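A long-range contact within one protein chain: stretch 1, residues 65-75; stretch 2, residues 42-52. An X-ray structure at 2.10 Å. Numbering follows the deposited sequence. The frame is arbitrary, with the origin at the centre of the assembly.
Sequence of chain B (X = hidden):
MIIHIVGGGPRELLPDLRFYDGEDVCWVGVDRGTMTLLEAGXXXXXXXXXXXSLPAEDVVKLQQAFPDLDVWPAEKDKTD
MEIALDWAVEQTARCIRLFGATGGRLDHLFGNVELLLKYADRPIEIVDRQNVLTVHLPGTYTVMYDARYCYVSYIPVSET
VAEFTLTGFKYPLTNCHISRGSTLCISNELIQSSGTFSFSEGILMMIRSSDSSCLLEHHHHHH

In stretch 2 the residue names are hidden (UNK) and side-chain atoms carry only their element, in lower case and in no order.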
# COMPACT_ATOMS: atom_id res chain seq x y z
N ALA B 65 11.60 32.51 1.70
CA ALA B 65 12.80 31.75 1.38
C ALA B 65 13.11 31.72 -0.12
O ALA B 65 14.24 31.96 -0.52
CB ALA B 65 12.70 30.32 1.93
N PHE B 66 12.11 31.43 -0.95
CA PHE B 66 12.32 31.35 -2.40
C PHE B 66 11.29 32.18 -3.17
O PHE B 66 10.33 31.64 -3.73
CB PHE B 66 12.22 29.89 -2.88
CG PHE B 66 12.98 28.92 -2.03
CD1 PHE B 66 14.36 28.96 -1.98
CD2 PHE B 66 12.32 27.95 -1.30
CE1 PHE B 66 15.07 28.06 -1.19
CE2 PHE B 66 13.02 27.06 -0.52
CZ PHE B 66 14.40 27.12 -0.47
N PRO B 67 11.48 33.51 -3.20
CA PRO B 67 10.52 34.38 -3.89
C PRO B 67 10.38 34.01 -5.36
O PRO B 67 9.32 34.21 -5.94
CB PRO B 67 11.14 35.78 -3.75
CG PRO B 67 11.99 35.69 -2.53
CD PRO B 67 12.52 34.27 -2.50
N ASP B 68 11.44 33.47 -5.95
CA ASP B 68 11.44 33.16 -7.37
C ASP B 68 11.14 31.70 -7.67
O ASP B 68 11.41 31.22 -8.77
CB ASP B 68 12.81 33.54 -7.97
CG ASP B 68 13.97 32.83 -7.27
OD1 ASP B 68 15.06 32.73 -7.89
OD2 ASP B 68 13.80 32.38 -6.11
N LEU B 69 10.59 30.96 -6.70
CA LEU B 69 10.38 29.53 -6.91
C LEU B 69 9.53 29.31 -8.16
O LEU B 69 8.58 30.05 -8.41
CB LEU B 69 9.69 28.91 -5.70
CG LEU B 69 10.05 27.47 -5.31
CD1 LEU B 69 8.95 26.87 -4.48
CD2 LEU B 69 10.31 26.61 -6.53
N ASP B 70 9.88 28.32 -8.97
CA ASP B 70 9.07 27.95 -10.12
C ASP B 70 8.01 26.93 -9.68
O ASP B 70 8.31 25.76 -9.50
CB ASP B 70 9.94 27.37 -11.23
CG ASP B 70 9.15 27.08 -12.50
OD1 ASP B 70 8.11 27.74 -12.71
OD2 ASP B 70 9.56 26.21 -13.30
N VAL B 71 6.77 27.39 -9.49
CA VAL B 71 5.69 26.51 -9.08
C VAL B 71 4.76 26.23 -10.25
O VAL B 71 4.41 27.14 -11.00
CB VAL B 71 4.87 27.10 -7.93
CG1 VAL B 71 3.78 26.13 -7.52
CG2 VAL B 71 5.76 27.41 -6.74
N TRP B 72 4.37 24.97 -10.40
CA TRP B 72 3.42 24.59 -11.44
C TRP B 72 2.09 24.19 -10.81
O TRP B 72 2.04 23.35 -9.91
CB TRP B 72 3.99 23.48 -12.32
CG TRP B 72 5.13 23.99 -13.13
CD1 TRP B 72 6.41 24.17 -12.70
CD2 TRP B 72 5.08 24.42 -14.49
NE1 TRP B 72 7.18 24.68 -13.72
CE2 TRP B 72 6.38 24.85 -14.83
CE3 TRP B 72 4.07 24.49 -15.45
CZ2 TRP B 72 6.70 25.33 -16.10
CZ3 TRP B 72 4.39 24.97 -16.71
CH2 TRP B 72 5.69 25.39 -17.02
N PRO B 73 1.01 24.83 -11.27
CA PRO B 73 -0.29 24.71 -10.60
C PRO B 73 -0.89 23.32 -10.78
O PRO B 73 -0.55 22.63 -11.74
CB PRO B 73 -1.14 25.75 -11.33
CG PRO B 73 -0.54 25.84 -12.68
CD PRO B 73 0.94 25.68 -12.47
N ALA B 74 -1.76 22.93 -9.86
CA ALA B 74 -2.48 21.68 -9.98
C ALA B 74 -3.29 21.68 -11.27
O ALA B 74 -3.78 22.72 -11.71
CB ALA B 74 -3.38 21.46 -8.77
N GLU B 75 -3.41 20.50 -11.87
CA GLU B 75 -4.17 20.36 -13.10
C GLU B 75 -5.40 19.50 -12.87
O GLU B 75 -5.36 18.56 -12.06
CB GLU B 75 -3.31 19.75 -14.19
CG GLU B 75 -2.10 20.59 -14.59
CD GLU B 75 -1.25 19.93 -15.66
OE1 GLU B 75 -1.76 19.05 -16.38
OE2 GLU B 75 -0.05 20.28 -15.77
N UNK B 42 16.96 22.64 1.45
CA UNK B 42 17.11 22.36 0.02
C UNK B 42 16.19 23.25 -0.80
O UNK B 42 15.05 23.53 -0.41
c UNK B 42 16.81 20.89 -0.29
c UNK B 42 17.94 17.65 1.37
c UNK B 42 18.78 20.29 1.18
c UNK B 42 17.61 19.90 0.52
c UNK B 42 19.51 19.36 1.92
c UNK B 42 19.09 18.04 2.01
c UNK B 42 17.20 18.58 0.62
N UNK B 43 16.67 23.69 -1.96
CA UNK B 43 15.83 24.42 -2.90
C UNK B 43 15.28 23.50 -3.98
O UNK B 43 16.04 22.90 -4.73
c UNK B 43 14.91 28.50 -6.82
n UNK B 43 14.18 29.55 -7.19
c UNK B 43 15.66 26.52 -4.31
n UNK B 43 15.62 28.56 -5.70
n UNK B 43 14.91 27.40 -7.55
c UNK B 43 16.45 27.46 -5.21
c UNK B 43 16.59 25.56 -3.57
N UNK B 44 13.95 23.38 -4.05
CA UNK B 44 13.35 22.57 -5.11
C UNK B 44 13.69 23.22 -6.44
O UNK B 44 13.59 24.44 -6.56
c UNK B 44 12.95 24.14 -3.29
c UNK B 44 11.84 22.70 -4.84
c UNK B 44 11.71 23.33 -3.50
N UNK B 45 14.09 22.44 -7.43
CA UNK B 45 14.35 23.03 -8.73
C UNK B 45 13.00 23.34 -9.36
O UNK B 45 12.90 24.11 -10.31
c UNK B 45 15.17 22.09 -9.60
c UNK B 45 14.42 20.80 -9.82
c UNK B 45 16.53 21.83 -8.93
N UNK B 46 11.97 22.76 -8.77
CA UNK B 46 10.63 22.85 -9.31
C UNK B 46 9.64 22.39 -8.24
O UNK B 46 9.97 21.55 -7.42
n UNK B 46 8.77 22.80 -15.20
n UNK B 46 10.79 23.87 -15.34
c UNK B 46 9.97 23.06 -14.69
n UNK B 46 10.34 22.51 -13.54
c UNK B 46 9.51 21.61 -12.75
c UNK B 46 10.53 21.95 -10.54
c UNK B 46 9.29 22.14 -11.34
N UNK B 47 8.44 22.98 -8.22
CA UNK B 47 7.37 22.50 -7.35
C UNK B 47 6.05 22.37 -8.11
O UNK B 47 5.81 23.07 -9.10
c UNK B 47 7.19 23.42 -6.14
N UNK B 48 5.20 21.47 -7.66
CA UNK B 48 3.93 21.19 -8.33
C UNK B 48 2.81 21.13 -7.30
O UNK B 48 2.94 20.44 -6.29
c UNK B 48 3.98 19.85 -9.03
c UNK B 48 6.31 19.46 -9.87
c UNK B 48 5.53 19.91 -12.48
c UNK B 48 7.23 19.37 -10.89
c UNK B 48 4.61 20.00 -11.45
c UNK B 48 4.99 19.78 -10.13
c UNK B 48 6.84 19.60 -12.20
N UNK B 49 1.72 21.82 -7.58
CA UNK B 49 0.60 21.89 -6.65
C UNK B 49 0.10 23.31 -6.47
O UNK B 49 0.67 24.26 -7.02
N UNK B 50 -0.99 23.44 -5.72
CA UNK B 50 -1.56 24.73 -5.38
C UNK B 50 -1.12 25.10 -3.98
O UNK B 50 -0.83 24.24 -3.15
c UNK B 50 -3.65 24.60 -6.81
c UNK B 50 -3.09 24.66 -5.40
o UNK B 50 -4.79 24.11 -6.95
o UNK B 50 -2.96 25.03 -7.76
N UNK B 51 -1.11 26.40 -3.70
CA UNK B 51 -0.77 26.88 -2.37
C UNK B 51 -1.88 26.66 -1.33
O UNK B 51 -1.65 26.81 -0.13
c UNK B 51 -0.36 28.35 -2.41
c UNK B 51 3.21 28.51 -3.65
c UNK B 51 3.05 29.11 -4.89
c UNK B 51 0.84 28.61 -3.28
c UNK B 51 2.11 28.26 -2.85
c UNK B 51 0.69 29.21 -4.52
c UNK B 51 1.79 29.46 -5.32
N UNK B 52 -3.07 26.30 -1.79
CA UNK B 52 -4.16 25.96 -0.87
C UNK B 52 -3.81 24.72 -0.05
O UNK B 52 -4.40 24.45 1.01
c UNK B 52 -5.45 25.69 -1.65
o UNK B 52 -7.22 26.86 -2.71
c UNK B 52 -6.14 26.96 -2.09
o UNK B 52 -5.60 28.06 -1.80

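Position 42 carries seven side-chain carbons, one leading into a six-membered ring, with CA-to-CB pointing away from stretch 1; its backbone O makes the closest approach, 3.6 Å from Phe66 CZ. A benzyl group defines Phe42.

Position 43 has three carbons, a nitrogen, then a carbon bearing two more nitrogens; the chain runs past the Phe66 ring and its end reaches the Asp68 carboxylate. This is a guanidinium, hence Arg43. The chain is extended, chi1 to chi3 all t. Its CG lies over the face of the Phe66 ring, 3.9 Å from the centroid and 30° off the normal, a CH-pi contact. Beyond it, Arg43 NH2 donates to Asp68 OD2 at 3.1 Å and 158°, a hydrogen bond within a salt bridge.

At position 44 three carbons close onto the backbone N and pack against the Phe66 ring, so it is Pro44; its CD sits 4.0 Å from Phe66 CE2, over the same ring face as Arg43 CG.

Position 45 has one carbon carrying two others, beta-branched and pointing away, its side chain staying clear of stretch 1: Val45.

Position 46 has three carbons, a nitrogen, then a carbon carrying two more nitrogens, and that end lies by the Asp70 carboxylate and the Trp72 indole: Arg46. Asp70 OD2 is 3.3 Å from Arg46 NH2 but well out of the guanidinium plane, so the salt bridge rests on charge alone. Trp72 NE1, 2.9 Å from Arg46 NH1, is a second donor and no hydrogen-bond partner; it donates instead to Asp70 OD2, also at 2.9 Å.

Position 47 has a single carbon, facing Val71 and Leu69: Ala47. Its CB lies on the same sheet face as Val71, 4.3 Å from Val71 CG2, and 4.2 Å from Leu69 CD1.

Position 48 shows one carbon and a six-carbon ring beside the Trp72 side chain: Phe48, on the face shared with Trp72. Its CD2 is 3.6 Å from Trp72 CB; the Phe48 ring and the indole five-membered ring are inclined by 28° but slid apart, with centroids 5.4 Å distant, and barely overlap.

Position 49 has no side-chain atoms; its backbone meets Trp72: Gly49. At phi/psi 134/175 a CB would jam against the preceding carbonyl O.

Position 50 has two carbons, the second bearing two oxygens, close to Ala74: Asp50, whose OD1 accepts from Ala74 N at 3.2 Å.

Position 51 is again a carbon plus six-carbon ring, touching Val71: Phe51; its CZ meets Val71 CG2 at 3.7 Å.

Position 52, two carbons ending in two oxygens, makes no contact with stretch 1: Asp52.

The contact is organized by a short parallel pairing. Ala47 N donates to Asp70 O (3.1 Å), Trp72 N to Ala47 O (2.7 Å) and Gly49 N to Trp72 O (2.8 Å), setting Val71 beside Ala47 and Trp72 beside Phe48. Apolar packing and charged side chains extend this ladder, burying 821 Å² in total.

Stretch 2 42-52: FRPVRAFGDFD
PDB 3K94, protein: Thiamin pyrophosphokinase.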